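Local coordinates for protein endoglucanase EG-II (Hypocrea jecorina, PDB 3QR3) that hydrolyses internal beta-1,4-glucosidic bonds of cellulose, as a family 5 endoglucanase whose catalytic domain is a TIM barrel, at residues M147-V153 with P182-Q187. Sequence-based numbering, arbitrary orientation.
With SO4 (sulfate ion), chain D.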
loop_
_atom_site.group_PDB
_atom_site.type_symbol
_atom_site.label_atom_id
_atom_site.label_comp_id
_atom_site.label_asym_id
_atom_site.label_seq_id
_atom_site.Cartn_x
_atom_site.Cartn_y
_atom_site.Cartn_z
ATOM N N MET A 147 -3.634 -7.228 -1.088
ATOM C CA MET A 147 -3.972 -6.965 -2.478
ATOM C C MET A 147 -4.276 -5.497 -2.728
ATOM O O MET A 147 -4.996 -4.864 -1.971
ATOM C CB MET A 147 -5.160 -7.826 -2.925
ATOM C CG MET A 147 -5.545 -7.638 -4.395
ATOM S SD MET A 147 -4.187 -7.983 -5.534
ATOM C CE MET A 147 -3.743 -9.628 -4.998
ATOM N N ASN A 148 -3.721 -4.971 -3.812
ATOM C CA ASN A 148 -3.983 -3.604 -4.212
ATOM C C ASN A 148 -5.275 -3.512 -5.031
ATOM O O ASN A 148 -5.433 -4.202 -6.041
ATOM C CB ASN A 148 -2.802 -3.074 -5.035
ATOM C CG ASN A 148 -2.992 -1.635 -5.456
ATOM O OD1 ASN A 148 -2.888 -0.729 -4.639
ATOM N ND2 ASN A 148 -3.256 -1.417 -6.741
ATOM N N GLU A 149 -6.200 -2.682 -4.568
ATOM C CA GLU A 149 -7.373 -2.259 -5.345
ATOM C C GLU A 149 -8.204 -3.340 -6.047
ATOM O O GLU A 149 -8.376 -3.298 -7.274
ATOM C CB GLU A 149 -6.984 -1.141 -6.325
ATOM C CG GLU A 149 -6.540 0.107 -5.578
ATOM C CD GLU A 149 -6.467 1.347 -6.436
ATOM O OE1 GLU A 149 -6.651 1.234 -7.660
ATOM O OE2 GLU A 149 -6.234 2.441 -5.867
ATOM N N PRO A 150 -8.748 -4.299 -5.268
ATOM C CA PRO A 150 -9.782 -5.148 -5.854
ATOM C C PRO A 150 -10.881 -4.266 -6.408
ATOM O O PRO A 150 -11.180 -3.217 -5.822
ATOM C CB PRO A 150 -10.321 -5.936 -4.645
ATOM C CG PRO A 150 -9.166 -5.967 -3.674
ATOM C CD PRO A 150 -8.536 -4.592 -3.838
ATOM N N HIS A 151 -11.470 -4.683 -7.524
ATOM C CA HIS A 151 -12.583 -3.956 -8.113
ATOM C C HIS A 151 -13.446 -4.899 -8.940
ATOM O O HIS A 151 -12.944 -5.854 -9.531
ATOM C CB HIS A 151 -12.083 -2.807 -8.989
ATOM C CG HIS A 151 -11.276 -3.253 -10.175
ATOM N ND1 HIS A 151 -11.844 -3.524 -11.401
ATOM C CD2 HIS A 151 -9.947 -3.473 -10.318
ATOM C CE1 HIS A 151 -10.899 -3.889 -12.252
ATOM N NE2 HIS A 151 -9.736 -3.859 -11.624
ATOM N N ASP A 152 -14.740 -4.611 -8.984
ATOM C CA ASP A 152 -15.669 -5.412 -9.758
ATOM C C ASP A 152 -15.506 -6.899 -9.449
ATOM O O ASP A 152 -15.503 -7.724 -10.351
ATOM C CB ASP A 152 -15.458 -5.142 -11.249
ATOM C CG ASP A 152 -15.473 -3.652 -11.573
ATOM O OD1 ASP A 152 -16.550 -3.034 -11.454
ATOM O OD2 ASP A 152 -14.410 -3.100 -11.942
ATOM N N VAL A 153 -15.349 -7.237 -8.170
ATOM C CA VAL A 153 -15.367 -8.641 -7.764
ATOM C C VAL A 153 -16.590 -8.911 -6.879
ATOM O O VAL A 153 -17.228 -7.976 -6.401
ATOM C CB VAL A 153 -14.076 -9.043 -7.013
ATOM C CG1 VAL A 153 -12.835 -8.680 -7.836
ATOM C CG2 VAL A 153 -14.023 -8.379 -5.630
ATOM N N PRO A 182 -8.234 -5.506 2.274
ATOM C CA PRO A 182 -8.696 -4.575 1.234
ATOM C C PRO A 182 -10.074 -4.906 0.665
ATOM O O PRO A 182 -10.383 -6.077 0.421
ATOM C CB PRO A 182 -7.629 -4.740 0.156
ATOM C CG PRO A 182 -7.311 -6.243 0.235
ATOM C CD PRO A 182 -7.438 -6.615 1.706
ATOM N N GLY A 183 -10.882 -3.876 0.432
ATOM C CA GLY A 183 -12.231 -4.056 -0.072
ATOM C C GLY A 183 -12.400 -3.742 -1.550
ATOM O O GLY A 183 -11.417 -3.507 -2.267
ATOM N N ASN A 184 -13.659 -3.725 -1.993
ATOM C CA ASN A 184 -14.036 -3.508 -3.394
ATOM C C ASN A 184 -13.913 -2.043 -3.817
ATOM O O ASN A 184 -13.432 -1.203 -3.059
ATOM C CB ASN A 184 -15.484 -3.970 -3.593
ATOM C CG ASN A 184 -15.676 -4.831 -4.830
ATOM O OD1 ASN A 184 -14.775 -4.989 -5.668
ATOM N ND2 ASN A 184 -16.867 -5.400 -4.949
ATOM N N ASP A 185 -14.364 -1.738 -5.029
ATOM C CA ASP A 185 -14.348 -0.368 -5.535
ATOM C C ASP A 185 -12.968 0.290 -5.436
ATOM O O ASP A 185 -12.845 1.430 -5.000
ATOM C CB ASP A 185 -15.389 0.484 -4.808
ATOM C CG ASP A 185 -16.799 0.248 -5.326
ATOM O OD1 ASP A 185 -17.098 0.665 -6.468
ATOM O OD2 ASP A 185 -17.608 -0.350 -4.587
ATOM N N TRP A 186 -11.941 -0.438 -5.854
ATOM C CA TRP A 186 -10.580 0.075 -5.869
ATOM C C TRP A 186 -10.159 0.518 -4.468
ATOM O O TRP A 186 -9.398 1.473 -4.307
ATOM C CB TRP A 186 -10.464 1.238 -6.856
ATOM C CG TRP A 186 -11.085 0.963 -8.186
ATOM C CD1 TRP A 186 -12.395 1.143 -8.536
ATOM C CD2 TRP A 186 -10.418 0.487 -9.368
ATOM N NE1 TRP A 186 -12.585 0.794 -9.856
ATOM C CE2 TRP A 186 -11.390 0.389 -10.389
ATOM C CE3 TRP A 186 -9.095 0.135 -9.662
ATOM C CZ2 TRP A 186 -11.082 -0.053 -11.679
ATOM C CZ3 TRP A 186 -8.791 -0.312 -10.945
ATOM C CH2 TRP A 186 -9.778 -0.392 -11.938
ATOM N N GLN A 187 -10.661 -0.181 -3.455
ATOM C CA GLN A 187 -10.350 0.161 -2.067
ATOM C C GLN A 187 -10.817 1.549 -1.632
ATOM O O GLN A 187 -10.372 2.056 -0.605
ATOM C CB GLN A 187 -8.849 0.054 -1.821
ATOM C CG GLN A 187 -8.349 -1.372 -1.656
ATOM C CD GLN A 187 -6.879 -1.402 -1.285
ATOM O OE1 GLN A 187 -6.019 -1.523 -2.151
ATOM N NE2 GLN A 187 -6.583 -1.248 0.004
HETATM S S SO4 D . -15.433 1.877 -11.788
HETATM O O1 SO4 D . -14.554 0.842 -12.323
HETATM O O2 SO4 D . -16.725 1.814 -12.465
HETATM O O3 SO4 D . -15.633 1.648 -10.362
HETATM O O4 SO4 D . -14.836 3.191 -11.999
HETATM O O HOH W 1 -8.606 3.956 -5.638
HETATM O O HOH W 2 -15.894 -2.548 -7.541
#
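W186 lays its indole face against the imidazole of H151 in an offset stack, its six-membered ring and the histidine ring having centroids 3.7 Å and planes only 4° apart; H151 CB sits over the five-membered ring in a CH-pi contact. H151 ND1 donates a hydrogen bond to D152 OD2 at 2.7 Å and NE2 bonds T19 O, together fixing the ring's orientation, while W186 NE1 donates to a sulfate, probably from the crystallisation liquor. Beneath the rings, polar groups join two irregular loops: W186 N donates to P150 O at 2.9 Å, Q187 OE1 receives E149 N at 2.7 Å, and N184 reaches V153 through ND2 to O, 3.0 Å, with a weak return bond from V153 N to OD1. Side-chain amides of N184 and Q187, with one backbone bond, thus pair loop backbones. One water links E149 OE2, which also bonds H219, to W186 O. E149 is probably the acid/base, as in family 5, and E260, touching E149 and N148 (OD1 bonded to R61), probably the nucleophile: the contact lies beside the probable active site. The segments leave adjacent barrel strands, 142-145 and 179-182, at their C-terminal ends, with W158 of helix 155-171 packing against M147, P150 and V153.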